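Local coordinates for protein cytochrome P450 (Zobellia galactanivorans, PDB 6G5O) that is a haem protein of the cytochrome P450 family, carrying protoporphyrin IX with its iron inside a largely helical fold, at residues A[129-134]-A[223-228]; A[137-142]-A[212-217]; A[178-183]-A[190-195]. All coordinates share one frame; numbering follows the deposited sequence.

Contact 1: residues A[129-134]-A[223-228]; sequences RLQSRA and DTVINA. With HEM (protoporphyrin IX containing Fe), chain C.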
# COMPACT_ATOMS: atom_id res chain seq x y z
N ARG A 129 -4.92 -9.56 -11.18
CA ARG A 129 -5.33 -10.94 -10.92
C ARG A 129 -4.68 -11.52 -9.64
O ARG A 129 -5.35 -12.18 -8.85
CB ARG A 129 -4.94 -11.88 -12.08
CG ARG A 129 -6.01 -12.20 -13.13
CD ARG A 129 -6.13 -11.11 -14.17
NE ARG A 129 -7.00 -11.43 -15.29
CZ ARG A 129 -7.72 -10.54 -15.98
NH1 ARG A 129 -7.70 -9.23 -15.69
NH2 ARG A 129 -8.49 -10.94 -17.00
N LEU A 130 -3.37 -11.37 -9.50
CA LEU A 130 -2.68 -11.83 -8.31
C LEU A 130 -3.27 -11.13 -7.04
O LEU A 130 -3.58 -11.79 -6.07
CB LEU A 130 -1.19 -11.57 -8.47
CG LEU A 130 -0.19 -12.10 -7.46
CD1 LEU A 130 1.23 -11.86 -7.97
CD2 LEU A 130 -0.36 -11.41 -6.12
N GLN A 131 -3.44 -9.82 -7.08
CA GLN A 131 -3.94 -9.04 -5.94
C GLN A 131 -5.34 -9.47 -5.49
O GLN A 131 -5.56 -9.76 -4.31
CB GLN A 131 -3.90 -7.54 -6.26
CG GLN A 131 -4.40 -6.59 -5.15
CD GLN A 131 -5.90 -6.28 -5.24
OE1 GLN A 131 -6.42 -6.18 -6.32
NE2 GLN A 131 -6.57 -6.10 -4.09
N SER A 132 -6.26 -9.57 -6.46
CA SER A 132 -7.64 -10.02 -6.22
C SER A 132 -7.71 -11.45 -5.69
O SER A 132 -8.53 -11.78 -4.79
CB SER A 132 -8.42 -9.95 -7.54
OG SER A 132 -8.54 -8.61 -7.97
N ARG A 133 -6.91 -12.35 -6.27
CA ARG A 133 -6.92 -13.70 -5.77
C ARG A 133 -6.34 -13.77 -4.35
O ARG A 133 -6.88 -14.45 -3.47
CB ARG A 133 -6.21 -14.64 -6.72
CG ARG A 133 -6.98 -14.83 -8.01
CD ARG A 133 -6.21 -15.62 -9.04
NE ARG A 133 -6.88 -15.52 -10.34
CZ ARG A 133 -6.35 -15.89 -11.50
NH1 ARG A 133 -5.11 -16.44 -11.57
NH2 ARG A 133 -7.05 -15.70 -12.62
N ALA A 134 -5.22 -13.08 -4.11
CA ALA A 134 -4.62 -13.11 -2.78
C ALA A 134 -5.58 -12.54 -1.73
O ALA A 134 -5.55 -12.95 -0.60
CB ALA A 134 -3.33 -12.36 -2.78
N ASP A 223 -4.37 -0.51 -5.07
CA ASP A 223 -3.34 0.15 -5.89
C ASP A 223 -1.92 -0.06 -5.36
O ASP A 223 -0.98 -0.28 -6.14
CB ASP A 223 -3.59 1.65 -5.92
CG ASP A 223 -4.76 2.04 -6.83
OD1 ASP A 223 -5.33 1.13 -7.50
OD2 ASP A 223 -5.10 3.26 -6.85
N THR A 224 -1.78 0.05 -4.03
CA THR A 224 -0.48 -0.20 -3.42
C THR A 224 0.13 -1.58 -3.83
O THR A 224 1.25 -1.65 -4.29
CB THR A 224 -0.58 -0.13 -1.90
OG1 THR A 224 -1.60 -1.02 -1.45
CG2 THR A 224 -0.90 1.26 -1.41
N VAL A 225 -0.62 -2.65 -3.63
CA VAL A 225 -0.13 -3.98 -4.02
C VAL A 225 0.05 -4.11 -5.55
O VAL A 225 1.02 -4.72 -6.00
CB VAL A 225 -1.06 -5.11 -3.50
CG1 VAL A 225 -0.73 -6.46 -4.12
CG2 VAL A 225 -1.02 -5.20 -1.97
N ILE A 226 -0.89 -3.55 -6.32
CA ILE A 226 -0.80 -3.65 -7.78
C ILE A 226 0.49 -2.96 -8.29
O ILE A 226 1.20 -3.51 -9.15
CB ILE A 226 -2.05 -3.10 -8.49
CG1 ILE A 226 -3.24 -4.02 -8.27
CG2 ILE A 226 -1.83 -3.06 -10.00
CD1 ILE A 226 -4.57 -3.42 -8.68
N ASN A 227 0.79 -1.79 -7.74
CA ASN A 227 2.02 -1.05 -8.07
C ASN A 227 3.32 -1.73 -7.58
O ASN A 227 4.30 -1.80 -8.33
CB ASN A 227 1.93 0.37 -7.58
CG ASN A 227 1.02 1.23 -8.46
OD1 ASN A 227 0.90 0.97 -9.68
ND2 ASN A 227 0.37 2.23 -7.84
N ALA A 228 3.33 -2.25 -6.35
CA ALA A 228 4.49 -3.01 -5.86
C ALA A 228 4.79 -4.21 -6.75
O ALA A 228 5.95 -4.51 -7.03
CB ALA A 228 4.26 -3.48 -4.42
CHA HEM C . -1.94 1.94 6.68
CHB HEM C . 1.16 1.55 3.00
CHC HEM C . -0.88 -2.61 1.68
CHD HEM C . -4.33 -1.91 4.92
C1A HEM C . -0.91 2.17 5.80
C2A HEM C . -0.02 3.29 5.86
C3A HEM C . 0.83 3.15 4.85
C4A HEM C . 0.50 1.99 4.12
CMA HEM C . 1.95 4.10 4.58
CAA HEM C . 0.04 4.41 6.90
CBA HEM C . -1.08 5.40 6.65
CGA HEM C . -1.12 6.47 7.71
O1A HEM C . -2.16 7.08 7.91
O2A HEM C . -0.13 6.76 8.42
C1B HEM C . 0.87 0.38 2.32
C2B HEM C . 1.71 -0.11 1.30
C3B HEM C . 1.13 -1.29 0.89
C4B HEM C . -0.07 -1.48 1.75
CMB HEM C . 2.92 0.56 0.74
CAB HEM C . 1.52 -2.30 -0.10
CBB HEM C . 2.68 -2.37 -0.72
C1C HEM C . -2.00 -2.81 2.44
C2C HEM C . -2.93 -3.83 2.26
C3C HEM C . -3.95 -3.60 3.15
C4C HEM C . -3.59 -2.44 3.88
CMC HEM C . -2.84 -4.96 1.29
CAC HEM C . -5.15 -4.41 3.37
CBC HEM C . -5.52 -5.52 2.74
C1D HEM C . -3.89 -0.82 5.70
C2D HEM C . -4.64 -0.37 6.88
C3D HEM C . -3.99 0.69 7.39
C4D HEM C . -2.86 0.91 6.48
CMD HEM C . -5.87 -1.03 7.41
CAD HEM C . -4.38 1.49 8.62
CBD HEM C . -3.64 1.12 9.92
CGD HEM C . -4.17 1.95 11.10
O1D HEM C . -4.89 2.99 10.90
O2D HEM C . -3.92 1.64 12.32
NA HEM C . -0.60 1.41 4.69
NB HEM C . -0.16 -0.44 2.55
NC HEM C . -2.41 -1.95 3.40
ND HEM C . -2.85 -0.03 5.52
FE HEM C . -1.55 -0.21 4.12
O HOH W 1 -2.59 1.12 2.64
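Q131 meets V225 and I226 where helix 122-139 lies against the start of helix 223-238. The CG of Q131 sits 3.8 Å from the CG1 methyl of V225, the two side chains slanting past one another, and the CB of Q131 touches the same methyl. With CG trans to the backbone N (chi1 180°), the Q131 chain runs straight out to V225 before it bends at chi2. That bend brings OE1 to 4.1 Å from the CD1 of I226; I226 starts off across the contact rather than at Q131, and its end comes nearer. The two methyls of V225 part company: CG1 meets the glutamine methylenes, while CG2 lies 3.7 Å from the haem methyl CMC. One residue earlier, T224 stands over the haem face on the side of the iron-bound water, its CB 3.5 Å from the ring carbon C3B. T224 OG1 has chi1 near +54°, the setting from which it hydrogen-bonds back to G220 O at the end of helix 207-220, across the break between the two helices. Further out, L130 and A134 of the first helix and V225 of the second all rest on I339 of helix 333-350, and L130 and A134 also meet helix 97-117. This fits the helical core of the P450 fold, with 207-238 corresponding to the long, interrupted helix that passes over the haem in this family. No hydrogen bond joins the two segments, so the join depends on shape and dispersion: the methylenes of a buried glutamine pack on the valine that borders the haem.

Contact 2: residues A[137-142]-A[212-217]; sequences LLLNTP and GVMVLT. With HEM (protoporphyrin IX containing Fe), chain C.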
# COMPACT_ATOMS: atom_id res chain seq x y z
N LEU A 137 -7.93 -14.95 0.29
CA LEU A 137 -7.31 -15.58 1.47
C LEU A 137 -7.38 -14.69 2.70
O LEU A 137 -7.66 -15.18 3.78
CB LEU A 137 -5.84 -15.95 1.23
CG LEU A 137 -5.57 -16.78 -0.04
CD1 LEU A 137 -4.09 -17.01 -0.28
CD2 LEU A 137 -6.31 -18.10 0.02
N LEU A 138 -7.07 -13.42 2.56
CA LEU A 138 -7.11 -12.51 3.71
C LEU A 138 -8.54 -12.39 4.25
O LEU A 138 -8.75 -12.41 5.46
CB LEU A 138 -6.58 -11.12 3.34
CG LEU A 138 -6.38 -10.14 4.50
CD1 LEU A 138 -5.21 -10.52 5.41
CD2 LEU A 138 -6.22 -8.72 3.98
N LEU A 139 -9.49 -12.27 3.34
CA LEU A 139 -10.89 -12.13 3.68
C LEU A 139 -11.58 -13.46 4.01
O LEU A 139 -12.64 -13.46 4.64
CB LEU A 139 -11.61 -11.42 2.56
CG LEU A 139 -11.76 -9.91 2.63
CD1 LEU A 139 -10.45 -9.28 2.95
CD2 LEU A 139 -12.33 -9.40 1.31
N ASN A 140 -10.96 -14.58 3.59
CA ASN A 140 -11.51 -15.92 3.78
C ASN A 140 -12.91 -16.04 3.15
O ASN A 140 -13.86 -16.51 3.78
CB ASN A 140 -11.55 -16.30 5.27
CG ASN A 140 -11.83 -17.79 5.50
OD1 ASN A 140 -11.47 -18.63 4.68
ND2 ASN A 140 -12.48 -18.10 6.61
N THR A 141 -13.01 -15.53 1.92
CA THR A 141 -14.15 -15.69 1.05
C THR A 141 -13.87 -16.80 0.01
O THR A 141 -12.72 -17.19 -0.22
CB THR A 141 -14.46 -14.41 0.23
OG1 THR A 141 -13.37 -14.11 -0.65
CG2 THR A 141 -14.71 -13.23 1.08
N PRO A 142 -14.92 -17.28 -0.64
CA PRO A 142 -14.67 -18.20 -1.76
C PRO A 142 -13.76 -17.58 -2.85
O PRO A 142 -13.84 -16.39 -3.18
CB PRO A 142 -16.08 -18.47 -2.32
CG PRO A 142 -17.03 -18.17 -1.17
CD PRO A 142 -16.37 -17.09 -0.35
N GLY A 212 -16.60 0.58 8.03
CA GLY A 212 -15.38 1.35 8.25
C GLY A 212 -14.07 0.56 8.09
O GLY A 212 -13.11 1.05 7.48
N VAL A 213 -14.05 -0.66 8.61
CA VAL A 213 -12.90 -1.52 8.47
C VAL A 213 -12.80 -2.08 7.05
O VAL A 213 -11.70 -2.18 6.49
CB VAL A 213 -12.98 -2.72 9.44
CG1 VAL A 213 -11.75 -3.63 9.27
CG2 VAL A 213 -13.10 -2.21 10.88
N MET A 214 -13.94 -2.48 6.50
CA MET A 214 -13.95 -3.20 5.23
C MET A 214 -13.69 -2.33 4.00
O MET A 214 -12.92 -2.73 3.10
CB MET A 214 -15.23 -4.01 5.07
CG MET A 214 -15.37 -5.17 6.03
SD MET A 214 -13.94 -6.28 6.08
CE MET A 214 -13.92 -6.79 4.34
N VAL A 215 -14.25 -1.12 3.97
CA VAL A 215 -13.93 -0.20 2.86
C VAL A 215 -12.43 0.14 2.86
O VAL A 215 -11.78 0.22 1.80
CB VAL A 215 -14.72 1.13 2.95
CG1 VAL A 215 -14.20 2.13 1.90
CG2 VAL A 215 -16.21 0.89 2.77
N LEU A 216 -11.90 0.42 4.05
CA LEU A 216 -10.49 0.69 4.21
C LEU A 216 -9.64 -0.45 3.73
O LEU A 216 -8.65 -0.24 3.08
CB LEU A 216 -10.17 0.98 5.66
CG LEU A 216 -8.69 1.01 6.06
CD1 LEU A 216 -7.94 2.17 5.38
CD2 LEU A 216 -8.63 1.08 7.59
N THR A 217 -10.04 -1.65 4.09
CA THR A 217 -9.32 -2.85 3.69
C THR A 217 -9.25 -3.07 2.16
O THR A 217 -8.19 -3.41 1.62
CB THR A 217 -9.92 -4.07 4.41
OG1 THR A 217 -9.75 -3.89 5.82
CG2 THR A 217 -9.25 -5.32 4.00
CHA HEM C . -1.94 1.94 6.68
CHB HEM C . 1.16 1.55 3.00
CHC HEM C . -0.88 -2.61 1.68
CHD HEM C . -4.33 -1.91 4.92
C1A HEM C . -0.91 2.17 5.80
C2A HEM C . -0.02 3.29 5.86
C3A HEM C . 0.83 3.15 4.85
C4A HEM C . 0.50 1.99 4.12
CMA HEM C . 1.95 4.10 4.58
CAA HEM C . 0.04 4.41 6.90
CBA HEM C . -1.08 5.40 6.65
CGA HEM C . -1.12 6.47 7.71
O1A HEM C . -2.16 7.08 7.91
O2A HEM C . -0.13 6.76 8.42
C1B HEM C . 0.87 0.38 2.32
C2B HEM C . 1.71 -0.11 1.30
C3B HEM C . 1.13 -1.29 0.89
C4B HEM C . -0.07 -1.48 1.75
CMB HEM C . 2.92 0.56 0.74
CAB HEM C . 1.52 -2.30 -0.10
CBB HEM C . 2.68 -2.37 -0.72
C1C HEM C . -2.00 -2.81 2.44
C2C HEM C . -2.93 -3.83 2.26
C3C HEM C . -3.95 -3.60 3.15
C4C HEM C . -3.59 -2.44 3.88
CMC HEM C . -2.84 -4.96 1.29
CAC HEM C . -5.15 -4.41 3.37
CBC HEM C . -5.52 -5.52 2.74
C1D HEM C . -3.89 -0.82 5.70
C2D HEM C . -4.64 -0.37 6.88
C3D HEM C . -3.99 0.69 7.39
C4D HEM C . -2.86 0.91 6.48
CMD HEM C . -5.87 -1.03 7.41
CAD HEM C . -4.38 1.49 8.62
CBD HEM C . -3.64 1.12 9.92
CGD HEM C . -4.17 1.95 11.10
O1D HEM C . -4.89 2.99 10.90
O2D HEM C . -3.92 1.64 12.32
NA HEM C . -0.60 1.41 4.69
NB HEM C . -0.16 -0.44 2.55
NC HEM C . -2.41 -1.95 3.40
ND HEM C . -2.85 -0.03 5.52
FE HEM C . -1.55 -0.21 4.12
O HOH W 1 -2.59 1.12 2.64
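L139 packs on M214 and T217 beside the haem, the flat group here, whose rim is met by L138 from one segment and by L216 and T217 from the other. L216 CD2 comes to 3.5 Å from the ring methyl CMD on the side of the iron-bound water. At the vinyl carbon CBC, T217 O lies 3.6 Å away on that same side, whereas L138 CD2 approaches to 3.5 Å from the other. Helix 122-139 ends here in a Schellman motif: N140, with positive phi, is its C-prime residue, T141 N turns back to T136 O, and the N140 N to L137 O bond is weak. L139, in the last helical turn before it, points toward helix 207-220. L139 and M214 reach for each other tip to tip, CG of the leucine 4.2 Å from CE of the methionine. Bends at chi2 and chi3 (-51° and -60°) bring that methyl round to L139. Beside this pair, L139 CD1 rests 4.3 Å from T217 CG2, a methyl that also borders the haem vinyl. M191 and Y192 of helix 191-196 touch M214 as well, so its side chain is lodged between that helix and L139. T217 folds its hydroxyl back one turn: OG1 gives a 2.7 Å bond to V213 O, tilted 35° from the carbonyl plane, and T217 N meets that oxygen from the opposite face.

Contact 3: residues A[178-183]-A[190-195]; sequences EQIDRA and DMYSVL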
# COMPACT_ATOMS: atom_id res chain seq x y z
N GLU A 178 -23.79 -4.73 0.98
CA GLU A 178 -24.45 -6.00 0.64
C GLU A 178 -23.81 -7.20 1.33
O GLU A 178 -24.53 -8.03 1.88
CB GLU A 178 -24.55 -6.24 -0.88
CG GLU A 178 -25.48 -5.31 -1.68
CD GLU A 178 -26.81 -4.96 -0.99
OE1 GLU A 178 -27.07 -3.75 -0.73
OE2 GLU A 178 -27.61 -5.88 -0.69
N GLN A 179 -22.48 -7.30 1.31
CA GLN A 179 -21.82 -8.38 2.02
C GLN A 179 -22.05 -8.31 3.55
O GLN A 179 -22.16 -9.34 4.19
CB GLN A 179 -20.32 -8.37 1.73
CG GLN A 179 -19.95 -8.46 0.25
CD GLN A 179 -20.31 -9.77 -0.35
OE1 GLN A 179 -20.23 -10.85 0.30
NE2 GLN A 179 -20.76 -9.71 -1.57
N ILE A 180 -22.10 -7.11 4.13
CA ILE A 180 -22.33 -6.99 5.59
C ILE A 180 -23.72 -7.55 5.90
O ILE A 180 -23.87 -8.37 6.81
CB ILE A 180 -22.15 -5.53 6.09
CG1 ILE A 180 -20.67 -5.18 6.06
CG2 ILE A 180 -22.63 -5.33 7.54
CD1 ILE A 180 -20.37 -3.71 6.17
N ASP A 181 -24.71 -7.17 5.08
CA ASP A 181 -26.09 -7.69 5.21
C ASP A 181 -26.18 -9.21 5.04
O ASP A 181 -26.83 -9.85 5.87
CB ASP A 181 -27.07 -6.99 4.24
CG ASP A 181 -27.37 -5.52 4.65
OD1 ASP A 181 -27.16 -5.16 5.84
OD2 ASP A 181 -27.80 -4.71 3.78
N ARG A 182 -25.52 -9.77 4.02
CA ARG A 182 -25.45 -11.23 3.85
C ARG A 182 -24.88 -11.89 5.07
O ARG A 182 -25.38 -12.92 5.50
CB ARG A 182 -24.58 -11.66 2.65
CG ARG A 182 -25.10 -11.20 1.30
CD ARG A 182 -26.17 -12.12 0.73
NE ARG A 182 -25.58 -13.00 -0.29
CZ ARG A 182 -25.19 -12.62 -1.51
NH1 ARG A 182 -25.31 -11.35 -1.90
NH2 ARG A 182 -24.65 -13.51 -2.34
N ALA A 183 -23.80 -11.34 5.62
CA ALA A 183 -23.15 -11.98 6.77
C ALA A 183 -23.95 -11.81 8.07
O ALA A 183 -23.81 -12.66 8.93
CB ALA A 183 -21.71 -11.48 6.94
N ASP A 190 -15.94 -15.73 7.16
CA ASP A 190 -15.31 -14.67 6.40
C ASP A 190 -15.11 -13.43 7.28
O ASP A 190 -15.66 -13.37 8.37
CB ASP A 190 -16.12 -14.36 5.12
CG ASP A 190 -17.51 -13.74 5.40
OD1 ASP A 190 -17.91 -13.54 6.57
OD2 ASP A 190 -18.18 -13.39 4.40
N MET A 191 -14.31 -12.47 6.81
CA MET A 191 -13.92 -11.34 7.64
C MET A 191 -15.14 -10.53 8.15
O MET A 191 -15.14 -10.04 9.29
CB MET A 191 -12.97 -10.43 6.86
CG MET A 191 -12.21 -9.40 7.68
SD MET A 191 -11.16 -8.39 6.60
CE MET A 191 -10.51 -7.18 7.77
N TYR A 192 -16.15 -10.36 7.30
CA TYR A 192 -17.40 -9.67 7.64
C TYR A 192 -18.04 -10.28 8.89
O TYR A 192 -18.38 -9.57 9.85
CB TYR A 192 -18.38 -9.79 6.51
CG TYR A 192 -17.88 -9.24 5.18
CD1 TYR A 192 -17.94 -7.89 4.90
CD2 TYR A 192 -17.39 -10.11 4.20
CE1 TYR A 192 -17.50 -7.39 3.71
CE2 TYR A 192 -16.94 -9.63 2.97
CZ TYR A 192 -16.99 -8.29 2.74
OH TYR A 192 -16.58 -7.81 1.53
N SER A 193 -18.15 -11.60 8.87
CA SER A 193 -18.78 -12.34 9.96
C SER A 193 -18.00 -12.26 11.24
O SER A 193 -18.58 -12.04 12.29
CB SER A 193 -18.94 -13.81 9.57
OG SER A 193 -19.89 -13.89 8.53
N VAL A 194 -16.69 -12.43 11.14
CA VAL A 194 -15.82 -12.27 12.27
C VAL A 194 -15.90 -10.86 12.89
O VAL A 194 -15.84 -10.73 14.08
CB VAL A 194 -14.34 -12.54 11.90
CG1 VAL A 194 -13.43 -12.23 13.09
CG2 VAL A 194 -14.17 -14.00 11.49
N LEU A 195 -15.92 -9.82 12.06
CA LEU A 195 -15.98 -8.47 12.57
C LEU A 195 -17.32 -8.21 13.31
O LEU A 195 -17.29 -7.67 14.42
CB LEU A 195 -15.74 -7.44 11.47
CG LEU A 195 -14.31 -7.38 10.91
CD1 LEU A 195 -14.25 -6.35 9.80
CD2 LEU A 195 -13.31 -7.00 11.98
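Y192 presents a ring face to Q179, the main aromatic contact between helices 169-185 and 191-196. It is a CH-pi interaction: the CB of Q179 stands 3.7 Å from the ring centroid, 19° off the normal, and its CG follows the ring outward to 3.7 Å from the tyrosine OH. The glutamine amide is turned 44° from the ring plane rather than stacked on it. Among apolar contacts, CG1 of I180 comes obliquely to CD1 of Y192 at 4.0 Å, the two side chains crossing nearly at a right angle. The methyl of A183 packs on the first turn of helix 191-196, 3.8 Å from Y192 CB, and also comes within 3.4 Å of the polar S193 OG. Hydrogen bonds run within 190-195: D190 OD1 accepts from S193 N at 3.0 Å and from S193 OG at 2.8 Å, from opposite faces of the carboxylate plane. S193 OG also bonds to G188 N in the connecting loop, which fixes the serine rotation beside A183. The short helix axes approach to 9.0 Å and cross at -64°. Together these features describe a helix-loop-helix corner with an aspartate N-cap, consistent with the G-to-H turn of the P450 fold.

In the fold
Contacts 1 and 2 both use helix 122-139, contact 2 at its C-terminal end, roughly two turns on from contact 1; their centres are 14 Å apart. Both touch the haem: contact 1 over its face through T224 and at the methyl CMC through V225, contact 2 at the neighbouring vinyl CBC and at the methyl CMD. Contact 3, nested within the chain loops closed by both, adjoins contact 2, with centres 9 Å apart: L139 O and M191 N lie 2.9 Å apart, a probable hydrogen bond, and M214 SD packs 3.5 Å from M191 SD. Contact 3 is the most peripheral, its centre 22 Å from that of contact 1 and the Y192 side chain about 11 Å from the haem.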